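Malonyl acyl carrier protein transacylase (Streptococcus pneumoniae, PDB 3IM8) probably moves the malonyl group from malonyl-CoA to holo acyl carrier protein, the step that supplies malonyl-ACP for fatty acid synthesis. Local coordinates at residues A[90-94]-A[244-248]; A[111-115]-A[210-214]; A[84-90]-A[224-229]; A[198-204]-A[247-252]. All blocks are in the same frame, centred on the assembly; numbering follows the deposited sequence.

Contact 1 (A[90-94]-A[244-248]); sequences SLGEY and LTRQV. With ACT (acetate ion), chain B.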
loop_
_atom_site.group_PDB
_atom_site.type_symbol
_atom_site.label_atom_id
_atom_site.label_comp_id
_atom_site.label_asym_id
_atom_site.label_seq_id
_atom_site.Cartn_x
_atom_site.Cartn_y
_atom_site.Cartn_z
ATOM N N SER A 90 0.987 0.523 -2.032
ATOM C CA SER A 90 1.805 1.727 -1.783
ATOM C C SER A 90 2.875 1.561 -0.789
ATOM O O SER A 90 3.840 1.082 -1.088
ATOM C CB SER A 90 0.917 2.960 -1.463
ATOM O OG SER A 90 1.508 4.124 -1.537
ATOM N N LEU A 91 2.597 1.931 0.406
ATOM C CA LEU A 91 3.523 1.579 1.485
ATOM C C LEU A 91 3.662 0.063 1.549
ATOM O O LEU A 91 4.752 -0.458 1.813
ATOM C CB LEU A 91 3.045 2.147 2.840
ATOM C CG LEU A 91 3.746 1.797 4.180
ATOM C CD1 LEU A 91 3.465 0.408 4.740
ATOM C CD2 LEU A 91 5.266 2.021 4.188
ATOM N N GLY A 92 2.573 -0.662 1.320
ATOM C CA GLY A 92 2.655 -2.150 1.320
ATOM C C GLY A 92 3.613 -2.754 0.269
ATOM O O GLY A 92 3.944 -3.954 0.282
ATOM N N GLU A 93 4.057 -1.948 -0.669
ATOM C CA GLU A 93 5.010 -2.442 -1.671
ATOM C C GLU A 93 6.351 -2.675 -1.011
ATOM O O GLU A 93 7.129 -3.549 -1.452
ATOM C CB GLU A 93 5.159 -1.410 -2.801
ATOM C CG GLU A 93 6.122 -1.820 -3.891
ATOM C CD GLU A 93 5.633 -1.331 -5.222
ATOM O OE1 GLU A 93 4.691 -1.933 -5.767
ATOM O OE2 GLU A 93 6.153 -0.324 -5.695
ATOM N N TYR A 94 6.632 -1.884 0.025
ATOM C CA TYR A 94 7.925 -1.982 0.728
ATOM C C TYR A 94 7.957 -3.208 1.600
ATOM O O TYR A 94 8.968 -3.916 1.675
ATOM C CB TYR A 94 8.235 -0.731 1.559
ATOM C CG TYR A 94 8.635 0.462 0.750
ATOM C CD1 TYR A 94 7.688 1.171 0.015
ATOM C CD2 TYR A 94 9.964 0.866 0.689
ATOM C CE1 TYR A 94 8.067 2.301 -0.741
ATOM C CE2 TYR A 94 10.352 2.002 -0.057
ATOM C CZ TYR A 94 9.405 2.702 -0.753
ATOM O OH TYR A 94 9.760 3.810 -1.464
ATOM N N LEU A 244 10.356 2.912 -7.328
ATOM C CA LEU A 244 9.872 3.424 -6.056
ATOM C C LEU A 244 9.852 4.958 -6.074
ATOM O O LEU A 244 8.958 5.596 -5.512
ATOM C CB LEU A 244 10.715 2.886 -4.916
ATOM C CG LEU A 244 10.526 1.384 -4.729
ATOM C CD1 LEU A 244 11.543 0.938 -3.769
ATOM C CD2 LEU A 244 9.095 1.007 -4.284
ATOM N N THR A 245 10.844 5.531 -6.745
ATOM C CA THR A 245 10.857 6.938 -7.028
ATOM C C THR A 245 9.581 7.411 -7.701
ATOM O O THR A 245 8.986 8.345 -7.229
ATOM C CB THR A 245 12.084 7.310 -7.831
ATOM O OG1 THR A 245 13.208 7.188 -6.968
ATOM C CG2 THR A 245 11.973 8.754 -8.363
ATOM N N ARG A 246 9.152 6.750 -8.778
ATOM C CA ARG A 246 7.903 7.118 -9.492
ATOM C C ARG A 246 6.625 6.737 -8.745
ATOM O O ARG A 246 5.609 7.423 -8.863
ATOM C CB ARG A 246 7.889 6.557 -10.907
ATOM C CG ARG A 246 9.026 7.169 -11.776
ATOM C CD ARG A 246 8.788 6.939 -13.252
ATOM N NE ARG A 246 8.873 5.526 -13.588
ATOM C CZ ARG A 246 7.908 4.803 -14.160
ATOM N NH1 ARG A 246 6.728 5.309 -14.465
ATOM N NH2 ARG A 246 8.133 3.538 -14.431
ATOM N N GLN A 247 6.680 5.636 -7.994
ATOM C CA GLN A 247 5.495 5.130 -7.305
ATOM C C GLN A 247 4.729 6.195 -6.509
ATOM O O GLN A 247 3.492 6.175 -6.534
ATOM C CB GLN A 247 5.837 3.939 -6.401
ATOM C CG GLN A 247 4.653 3.253 -5.763
ATOM C CD GLN A 247 4.938 2.922 -4.278
ATOM O OE1 GLN A 247 5.522 3.740 -3.540
ATOM N NE2 GLN A 247 4.536 1.727 -3.847
ATOM N N VAL A 248 5.443 7.095 -5.826
ATOM C CA VAL A 248 4.825 8.129 -4.944
ATOM C C VAL A 248 4.071 9.215 -5.745
ATOM O O VAL A 248 3.146 9.864 -5.251
ATOM C CB VAL A 248 5.824 8.709 -3.834
ATOM C CG1 VAL A 248 6.318 7.624 -2.880
ATOM C CG2 VAL A 248 7.025 9.428 -4.445
HETATM C C ACT B . 0.327 5.818 0.680
HETATM O O ACT B . 0.241 6.048 -0.588
HETATM O OXT ACT B . 1.487 5.481 1.280
HETATM C CH3 ACT B . -1.036 5.982 1.329
#
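Q247 reaches across from helix 240-247 and gives its NE2 to the backbone O of S90, 2.9 Å away, with an N-H...O angle of 145°. The donor lies tilted from the carbonyl plane of S90, and E93 N comes to the same oxygen from the opposite face, so two N-H groups grip the carbonyl of the predicted active-site serine itself. With CG anti to its backbone N (chi1 -174°) and a bend at chi2, Q247 brings its amide to the S90 carbonyl, beside E93. The carboxylate of E93 lies only 21° from parallel to that amide, but OE2 sits 3.2 Å from Q247 NE2 at a poor angle and makes no bond; E93 OE1 is taken by the backbone N of N229. Q247 OE1, at the edge of the Y94 ring, accepts from R115 NH2. This polar end is the close-fitting part. Toward Y94 and L244 the fit is looser and apolar: L244 CD2 lies obliquely against the ring, 3.9 Å from Y94 CE1, and Y94 OH stands 3.7 Å from L244 CB, buried without a polar partner in the model. The open side is that of T245, pointing away, and R246, both partly exposed, R246 making a salt bridge with E250. S90 lies in the turn leading into helix 92-99, which carries E93 and Y94, with helix 240-247 across from them; Y94 also packs on L210 of helix 204-215 and on R115 of helix 105-122, and L91 on helix 58-78.

Contact 2 (A[111-115]-A[210-214]); sequences LVAKR and LAETL. With ACT (acetate ion), chain B.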
loop_
_atom_site.group_PDB
_atom_site.type_symbol
_atom_site.label_atom_id
_atom_site.label_comp_id
_atom_site.label_asym_id
_atom_site.label_seq_id
_atom_site.Cartn_x
_atom_site.Cartn_y
_atom_site.Cartn_z
ATOM N N LEU A 111 13.959 3.434 5.748
ATOM C CA LEU A 111 13.621 4.027 4.491
ATOM C C LEU A 111 12.182 4.510 4.443
ATOM O O LEU A 111 11.911 5.563 3.822
ATOM C CB LEU A 111 13.818 2.997 3.419
ATOM C CG LEU A 111 13.449 3.243 1.991
ATOM C CD1 LEU A 111 14.156 4.513 1.458
ATOM C CD2 LEU A 111 13.880 1.954 1.264
ATOM N N VAL A 112 11.252 3.748 5.039
ATOM C CA VAL A 112 9.837 4.197 5.048
ATOM C C VAL A 112 9.580 5.329 6.065
ATOM O O VAL A 112 8.690 6.139 5.834
ATOM C CB VAL A 112 8.733 3.032 5.147
ATOM C CG1 VAL A 112 8.897 1.977 3.953
ATOM C CG2 VAL A 112 8.775 2.336 6.492
ATOM N N ALA A 113 10.355 5.399 7.157
ATOM C CA ALA A 113 10.290 6.570 8.049
ATOM C C ALA A 113 10.618 7.838 7.292
ATOM O O ALA A 113 9.962 8.854 7.503
ATOM C CB ALA A 113 11.208 6.436 9.213
ATOM N N LYS A 114 11.597 7.765 6.386
ATOM C CA LYS A 114 11.970 8.895 5.529
ATOM C C LYS A 114 10.920 9.162 4.467
ATOM O O LYS A 114 10.465 10.321 4.338
ATOM C CB LYS A 114 13.345 8.658 4.924
ATOM C CG LYS A 114 14.488 9.102 5.863
ATOM C CD LYS A 114 15.826 8.583 5.327
ATOM C CE LYS A 114 17.063 9.076 6.102
ATOM N NZ LYS A 114 17.259 10.564 5.900
ATOM N N ARG A 115 10.478 8.092 3.769
ATOM C CA ARG A 115 9.397 8.165 2.784
ATOM C C ARG A 115 8.174 8.854 3.367
ATOM O O ARG A 115 7.581 9.727 2.714
ATOM C CB ARG A 115 8.974 6.767 2.274
ATOM C CG ARG A 115 7.909 6.808 1.228
ATOM C CD ARG A 115 7.562 5.395 0.711
ATOM N NE ARG A 115 6.517 5.325 -0.336
ATOM C CZ ARG A 115 5.206 5.145 -0.129
ATOM N NH1 ARG A 115 4.691 5.136 1.098
ATOM N NH2 ARG A 115 4.390 5.026 -1.172
ATOM N N LEU A 210 13.186 11.202 -2.274
ATOM C CA LEU A 210 13.127 9.779 -1.989
ATOM C C LEU A 210 14.162 9.141 -2.893
ATOM O O LEU A 210 14.842 8.228 -2.480
ATOM C CB LEU A 210 11.734 9.192 -2.231
ATOM C CG LEU A 210 11.456 7.666 -2.064
ATOM C CD1 LEU A 210 11.622 7.223 -0.638
ATOM C CD2 LEU A 210 10.070 7.368 -2.486
ATOM N N ALA A 211 14.326 9.696 -4.098
ATOM C CA ALA A 211 15.315 9.163 -5.057
ATOM C C ALA A 211 16.763 9.273 -4.536
ATOM O O ALA A 211 17.558 8.313 -4.673
ATOM C CB ALA A 211 15.147 9.795 -6.446
ATOM N N GLU A 212 17.061 10.389 -3.860
ATOM C CA GLU A 212 18.355 10.562 -3.214
ATOM C C GLU A 212 18.503 9.514 -2.123
ATOM O O GLU A 212 19.576 8.943 -1.950
ATOM C CB GLU A 212 18.530 11.952 -2.542
ATOM C CG GLU A 212 18.214 13.203 -3.346
ATOM C CD GLU A 212 18.332 14.500 -2.470
ATOM O OE1 GLU A 212 17.295 15.202 -2.185
ATOM O OE2 GLU A 212 19.460 14.784 -2.036
ATOM N N THR A 213 17.434 9.281 -1.348
ATOM C CA THR A 213 17.529 8.352 -0.210
ATOM C C THR A 213 17.696 6.956 -0.755
ATOM O O THR A 213 18.467 6.176 -0.211
ATOM C CB THR A 213 16.278 8.388 0.717
ATOM O OG1 THR A 213 16.156 9.695 1.288
ATOM C CG2 THR A 213 16.434 7.384 1.867
ATOM N N LEU A 214 16.944 6.649 -1.818
ATOM C CA LEU A 214 16.966 5.307 -2.412
ATOM C C LEU A 214 18.335 4.955 -3.000
ATOM O O LEU A 214 18.780 3.805 -2.897
ATOM C CB LEU A 214 15.844 5.117 -3.459
ATOM C CG LEU A 214 14.444 4.920 -2.859
ATOM C CD1 LEU A 214 13.411 5.236 -3.951
ATOM C CD2 LEU A 214 14.308 3.526 -2.242
HETATM C C ACT B . 0.327 5.818 0.680
HETATM O O ACT B . 0.241 6.048 -0.588
HETATM O OXT ACT B . 1.487 5.481 1.280
HETATM C CH3 ACT B . -1.036 5.982 1.329
#
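L210 meets R115 where two nearly antiparallel helices run past each other, their local axes 167° apart in direction and 10.5 Å apart at closest approach. Its CD1 lies 4.0 Å from R115 CB, against the root of the arginine side chain, and a looser 4.3 Å from CD1 of L111. One turn on, T213 faces the other helix squarely. Its methyl CG2 touches both L111 CD1 and K114 CD, 3.7 Å from each, while OG1 turns to Y118 OH and to the K209 carbonyl within its own helix. L214 follows, and its CD2 meets both methyls of L111, the nearer being CD1 at 3.8 Å, with the two leucine side chains crossing at about a right angle. L111 CD1 is thus in touch with L210, T213 and L214 alike. Beyond CB and CG, which pack on L210, R115 leaves the apolar layer: its chain is extended from CG to NE, chi2 and chi3 both near 180°, which carries the guanidinium to the active-site region. There R115 NH1 donates to OXT of the bound acetate at 3.2 Å, the oxygen lying near the guanidinium plane; Q62 also accepts from NH1. No hydrogen bond joins the two segments. Methyl and methylene contacts hold the helices together, whereas the guanidinium binds an acetate, probably from the crystallisation liquor, consistent with a site for the malonyl carboxylate as in related transacylases.

Contact 3 (A[84-90]-A[224-229]); sequences DMVAGLS and CPLVGN. With ACT (acetate ion), chain B.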
loop_
_atom_site.group_PDB
_atom_site.type_symbol
_atom_site.label_atom_id
_atom_site.label_comp_id
_atom_site.label_asym_id
_atom_site.label_seq_id
_atom_site.Cartn_x
_atom_site.Cartn_y
_atom_site.Cartn_z
ATOM N N ASP A 84 4.304 -17.421 -3.260
ATOM C CA ASP A 84 4.912 -17.630 -4.580
ATOM C C ASP A 84 5.119 -16.315 -5.325
ATOM O O ASP A 84 5.997 -16.192 -6.212
ATOM C CB ASP A 84 4.049 -18.614 -5.406
ATOM C CG ASP A 84 3.943 -19.986 -4.720
ATOM O OD1 ASP A 84 4.982 -20.636 -4.596
ATOM O OD2 ASP A 84 2.864 -20.374 -4.232
ATOM N N MET A 85 4.304 -15.328 -4.969
ATOM C CA MET A 85 4.395 -13.959 -5.524
ATOM C C MET A 85 3.915 -12.991 -4.454
ATOM O O MET A 85 3.103 -13.371 -3.607
ATOM C CB MET A 85 3.504 -13.772 -6.776
ATOM C CG MET A 85 3.795 -14.714 -7.914
ATOM S SD MET A 85 2.960 -14.290 -9.457
ATOM C CE MET A 85 3.586 -12.683 -9.769
ATOM N N VAL A 86 4.385 -11.747 -4.502
ATOM C CA VAL A 86 3.921 -10.709 -3.572
ATOM C C VAL A 86 3.545 -9.409 -4.279
ATOM O O VAL A 86 3.951 -9.191 -5.391
ATOM C CB VAL A 86 4.954 -10.381 -2.460
ATOM C CG1 VAL A 86 5.269 -11.626 -1.613
ATOM C CG2 VAL A 86 6.239 -9.750 -3.057
ATOM N N ALA A 87 2.812 -8.537 -3.568
ATOM C CA ALA A 87 2.485 -7.181 -3.982
ATOM C C ALA A 87 1.997 -6.517 -2.689
ATOM O O ALA A 87 1.664 -7.209 -1.711
ATOM C CB ALA A 87 1.344 -7.183 -5.046
ATOM N N GLY A 88 1.950 -5.195 -2.680
ATOM C CA GLY A 88 1.466 -4.467 -1.499
ATOM C C GLY A 88 0.985 -3.102 -1.955
ATOM O O GLY A 88 1.479 -2.580 -2.963
ATOM N N LEU A 89 0.027 -2.528 -1.225
ATOM C CA LEU A 89 -0.570 -1.250 -1.613
ATOM C C LEU A 89 0.300 -0.110 -1.140
ATOM O O LEU A 89 0.363 0.184 0.056
ATOM C CB LEU A 89 -1.994 -1.096 -1.053
ATOM C CG LEU A 89 -2.750 0.211 -1.297
ATOM C CD1 LEU A 89 -3.264 0.216 -2.717
ATOM C CD2 LEU A 89 -3.920 0.389 -0.255
ATOM N N SER A 90 0.987 0.523 -2.032
ATOM C CA SER A 90 1.805 1.727 -1.783
ATOM C C SER A 90 2.875 1.561 -0.789
ATOM O O SER A 90 3.840 1.082 -1.088
ATOM C CB SER A 90 0.917 2.960 -1.463
ATOM O OG SER A 90 1.508 4.124 -1.537
ATOM N N CYS A 224 11.491 -14.095 -4.508
ATOM C CA CYS A 224 10.239 -14.435 -5.132
ATOM C C CYS A 224 9.693 -13.217 -5.912
ATOM O O CYS A 224 10.058 -12.074 -5.599
ATOM C CB CYS A 224 9.282 -14.979 -4.082
ATOM S SG CYS A 224 8.151 -13.751 -3.496
ATOM N N PRO A 225 8.894 -13.468 -6.963
ATOM C CA PRO A 225 8.488 -12.404 -7.843
ATOM C C PRO A 225 7.558 -11.433 -7.103
ATOM O O PRO A 225 6.716 -11.872 -6.300
ATOM C CB PRO A 225 7.746 -13.113 -8.980
ATOM C CG PRO A 225 8.184 -14.609 -8.886
ATOM C CD PRO A 225 8.481 -14.809 -7.423
ATOM N N LEU A 226 7.754 -10.140 -7.360
ATOM C CA LEU A 226 6.919 -9.036 -6.821
ATOM C C LEU A 226 6.274 -8.288 -7.992
ATOM O O LEU A 226 6.960 -7.924 -8.932
ATOM C CB LEU A 226 7.766 -8.079 -5.985
ATOM C CG LEU A 226 7.065 -6.807 -5.445
ATOM C CD1 LEU A 226 7.703 -6.389 -4.179
ATOM C CD2 LEU A 226 7.160 -5.618 -6.401
ATOM N N VAL A 227 4.950 -8.091 -7.952
ATOM C CA VAL A 227 4.226 -7.303 -8.951
ATOM C C VAL A 227 4.148 -5.846 -8.490
ATOM O O VAL A 227 3.507 -5.534 -7.479
ATOM C CB VAL A 227 2.833 -7.910 -9.224
ATOM C CG1 VAL A 227 2.100 -7.133 -10.286
ATOM C CG2 VAL A 227 2.980 -9.383 -9.664
ATOM N N GLY A 228 4.828 -4.943 -9.201
ATOM C CA GLY A 228 4.888 -3.551 -8.756
ATOM C C GLY A 228 3.647 -2.731 -9.034
ATOM O O GLY A 228 2.938 -2.948 -10.008
ATOM N N ASN A 229 3.394 -1.755 -8.171
ATOM C CA ASN A 229 2.225 -0.874 -8.255
ATOM C C ASN A 229 2.181 -0.034 -9.534
ATOM O O ASN A 229 1.113 0.176 -10.150
ATOM C CB ASN A 229 2.246 0.080 -7.041
ATOM C CG ASN A 229 1.791 -0.582 -5.730
ATOM O OD1 ASN A 229 1.274 -1.739 -5.677
ATOM N ND2 ASN A 229 1.950 0.158 -4.675
HETATM C C ACT B . 0.327 5.818 0.680
HETATM O O ACT B . 0.241 6.048 -0.588
HETATM O OXT ACT B . 1.487 5.481 1.280
HETATM C CH3 ACT B . -1.036 5.982 1.329
HETATM O O HOH W 1 3.590 -4.354 -4.898
#
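In M85, CG stands beside the backbone N (chi1 -58°) and the chain folds back at chi3, and this brings CE against V227, whose CG2 is turned beside its own backbone N. The two carbons, M85 CE and V227 CG2, are 3.4 Å apart, tighter than usual van der Waals contact. V86 does the equivalent for the other face of the strand: CG1 beside the backbone N leaves CG2 between N and the carbonyl carbon, from where it touches CB of L226 at 3.7 Å, while CG1 rests on SG of C224. Between these two faces the backbones run roughly side by side. V86 N donates to P225 O at 2.9 Å, and V227 N returns a 3.0 Å bond to V86 O. Weaker CA-H...O contacts reinforce both carbonyls, M85 CA on P225 O and L226 CA on V86 O. After this single bridge the chains part, and a water takes over, accepting from G88 N at 2.9 Å and donating to V227 O. Beyond it the side chain of N229 turns toward G88 and S90. Strand 85-88 is the edge of the parallel sheet, pairing with strand 4-8 on its other side, so residues 224-229 cover an otherwise terminal edge. The strand then turns sharply at S90, where phi is positive (phi 59°, psi -96°), and leads to helix 92-99; with G88, S90 and G92 in sequence, this is consistent with the GxSxG nucleophile elbow of alpha/beta-hydrolase-like acyltransferases.

Contact 4 (A[198-204]-A[247-252]); sequences FHTSLLE and QVKEPV. With ACT (acetate ion), chain B.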
loop_
_atom_site.group_PDB
_atom_site.type_symbol
_atom_site.label_atom_id
_atom_site.label_comp_id
_atom_site.label_asym_id
_atom_site.label_seq_id
_atom_site.Cartn_x
_atom_site.Cartn_y
_atom_site.Cartn_z
ATOM N N PHE A 198 -1.664 11.855 -2.764
ATOM C CA PHE A 198 -0.555 10.956 -3.080
ATOM C C PHE A 198 -0.808 10.313 -4.457
ATOM O O PHE A 198 -1.977 10.157 -4.883
ATOM C CB PHE A 198 -0.481 9.847 -2.013
ATOM C CG PHE A 198 -0.114 10.320 -0.625
ATOM C CD1 PHE A 198 -0.309 9.483 0.453
ATOM C CD2 PHE A 198 0.471 11.561 -0.401
ATOM C CE1 PHE A 198 0.071 9.858 1.759
ATOM C CE2 PHE A 198 0.846 11.963 0.890
ATOM C CZ PHE A 198 0.640 11.104 1.982
ATOM N N HIS A 199 0.263 9.925 -5.147
ATOM C CA HIS A 199 0.185 9.206 -6.455
ATOM C C HIS A 199 -0.310 10.119 -7.611
ATOM O O HIS A 199 -0.934 9.658 -8.577
ATOM C CB HIS A 199 -0.562 7.854 -6.357
ATOM C CG HIS A 199 -0.176 7.031 -5.162
ATOM N ND1 HIS A 199 1.018 6.345 -5.083
ATOM C CD2 HIS A 199 -0.818 6.808 -3.989
ATOM C CE1 HIS A 199 1.102 5.739 -3.909
ATOM N NE2 HIS A 199 -0.004 5.998 -3.228
ATOM N N THR A 200 0.071 11.413 -7.501
ATOM C CA THR A 200 -0.088 12.458 -8.532
ATOM C C THR A 200 1.244 13.268 -8.616
ATOM O O THR A 200 2.101 13.173 -7.715
ATOM C CB THR A 200 -1.280 13.419 -8.191
ATOM O OG1 THR A 200 -0.911 14.348 -7.156
ATOM C CG2 THR A 200 -2.559 12.631 -7.773
ATOM N N SER A 201 1.418 14.056 -9.686
ATOM C CA SER A 201 2.609 14.948 -9.807
ATOM C C SER A 201 2.844 15.902 -8.643
ATOM O O SER A 201 3.966 16.387 -8.447
ATOM C CB SER A 201 2.528 15.780 -11.071
ATOM O OG SER A 201 1.594 15.159 -11.929
ATOM N N LEU A 202 1.803 16.176 -7.863
ATOM C CA LEU A 202 1.988 17.030 -6.670
ATOM C C LEU A 202 3.078 16.459 -5.803
ATOM O O LEU A 202 3.738 17.186 -5.057
ATOM C CB LEU A 202 0.692 17.218 -5.888
ATOM C CG LEU A 202 -0.337 17.954 -6.755
ATOM C CD1 LEU A 202 -1.761 17.670 -6.323
ATOM C CD2 LEU A 202 -0.026 19.469 -6.833
ATOM N N LEU A 203 3.316 15.152 -5.932
ATOM C CA LEU A 203 4.321 14.514 -5.074
ATOM C C LEU A 203 5.711 14.483 -5.670
ATOM O O LEU A 203 6.621 13.883 -5.087
ATOM C CB LEU A 203 3.872 13.096 -4.660
ATOM C CG LEU A 203 3.044 13.254 -3.364
ATOM C CD1 LEU A 203 1.742 14.055 -3.609
ATOM C CD2 LEU A 203 2.757 11.917 -2.721
ATOM N N GLU A 204 5.890 15.126 -6.822
ATOM C CA GLU A 204 7.202 15.184 -7.499
ATOM C C GLU A 204 8.329 15.665 -6.568
ATOM O O GLU A 204 9.367 15.028 -6.505
ATOM C CB GLU A 204 7.131 15.972 -8.837
ATOM C CG GLU A 204 8.130 15.479 -9.938
ATOM C CD GLU A 204 9.557 15.972 -9.682
ATOM O OE1 GLU A 204 10.533 15.441 -10.236
ATOM O OE2 GLU A 204 9.716 16.916 -8.902
ATOM N N GLN A 247 6.680 5.636 -7.994
ATOM C CA GLN A 247 5.495 5.130 -7.305
ATOM C C GLN A 247 4.729 6.195 -6.509
ATOM O O GLN A 247 3.492 6.175 -6.534
ATOM C CB GLN A 247 5.837 3.939 -6.401
ATOM C CG GLN A 247 4.653 3.253 -5.763
ATOM C CD GLN A 247 4.938 2.922 -4.278
ATOM O OE1 GLN A 247 5.522 3.740 -3.540
ATOM N NE2 GLN A 247 4.536 1.727 -3.847
ATOM N N VAL A 248 5.443 7.095 -5.826
ATOM C CA VAL A 248 4.825 8.129 -4.944
ATOM C C VAL A 248 4.071 9.215 -5.745
ATOM O O VAL A 248 3.146 9.864 -5.251
ATOM C CB VAL A 248 5.824 8.709 -3.834
ATOM C CG1 VAL A 248 6.318 7.624 -2.880
ATOM C CG2 VAL A 248 7.025 9.428 -4.445
ATOM N N LYS A 249 4.419 9.345 -7.025
ATOM C CA LYS A 249 3.834 10.382 -7.871
ATOM C C LYS A 249 3.074 9.823 -9.076
ATOM O O LYS A 249 2.648 10.593 -9.920
ATOM C CB LYS A 249 4.939 11.384 -8.315
ATOM C CG LYS A 249 5.950 10.755 -9.314
ATOM C CD LYS A 249 6.996 11.741 -9.832
ATOM C CE LYS A 249 8.244 10.964 -10.169
ATOM N NZ LYS A 249 9.080 11.750 -11.073
ATOM N N GLU A 250 2.918 8.497 -9.186
ATOM C CA GLU A 250 2.138 7.877 -10.297
ATOM C C GLU A 250 1.005 6.943 -9.791
ATOM O O GLU A 250 1.032 6.524 -8.620
ATOM C CB GLU A 250 3.093 7.142 -11.249
ATOM C CG GLU A 250 3.975 8.109 -11.997
ATOM C CD GLU A 250 4.856 7.465 -13.036
ATOM O OE1 GLU A 250 4.476 6.443 -13.641
ATOM O OE2 GLU A 250 5.938 8.017 -13.252
ATOM N N PRO A 251 0.001 6.622 -10.644
ATOM C CA PRO A 251 -1.137 5.785 -10.186
ATOM C C PRO A 251 -0.691 4.410 -9.644
ATOM O O PRO A 251 0.205 3.801 -10.175
ATOM C CB PRO A 251 -2.013 5.639 -11.432
ATOM C CG PRO A 251 -1.604 6.770 -12.346
ATOM C CD PRO A 251 -0.187 7.095 -12.040
ATOM N N VAL A 252 -1.298 3.969 -8.549
ATOM C CA VAL A 252 -1.251 2.560 -8.110
ATOM C C VAL A 252 -2.290 1.677 -8.845
ATOM O O VAL A 252 -3.495 1.881 -8.793
ATOM C CB VAL A 252 -1.421 2.463 -6.593
ATOM C CG1 VAL A 252 -1.476 0.991 -6.131
ATOM C CG2 VAL A 252 -0.293 3.201 -5.872
HETATM C C ACT B . 0.327 5.818 0.680
HETATM O O ACT B . 0.241 6.048 -0.588
HETATM O OXT ACT B . 1.487 5.481 1.280
HETATM C CH3 ACT B . -1.036 5.982 1.329
#
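H199 is the histidine of the predicted Ser-His pair of FabD-type transacylases, and the loop that follows helix 240-247 sets it in place. Its ND1 donates to Q247 O at 2.9 Å, N-H...O angle 156°, with the oxygen in the ring plane, so the ring's rotation is fixed and NE2 is directed the other way, toward S90 and the acetate. The Q247 carbonyl probably takes the place of the acidic side chain of a classical catalytic triad. The backbone is held too: H199 N donates to V248 O at 2.9 Å. From one side the ring is covered by V252, whose CG2 makes a CH-pi contact 3.6 Å from the H199 ring centroid. V248 O also lies against L203, 3.3 Å from CD2. Farther out, K249 CA meets T200 O through a CA-H...O contact, and the extended K249 chain runs alongside E204, CD against CG, with K249 NZ and E204 OE1 4.1 Å apart, beyond a salt bridge. V252 bonds to strand 154-161, joining this loop to the smaller subdomain. On the far side of the imidazole, H199 NE2 donates to O of the acetate (ACT O) at 2.7 Å.

Overall arrangement
From the N terminus, strand 85-88 comes first, and contact 3 closes the long loop from there to residues 224-229, which lie along the edge strand of the parallel sheet. The first segment of contact 1 begins at S90, where that of contact 3 ends, and its partner is residues 244-248, so the two cross. Contact 2, between residues 111-115 and 210-214, nests within both and packs helix 105-122 on helix 204-215. Contact 4 opens later, at residues 198-204, crosses contacts 2 and 3, and ends on Q247 and V248, shared with contact 1; its last residues lead into the mixed sheet. All four converge on the acetate, which R115 and H199 bind and S90 adjoins.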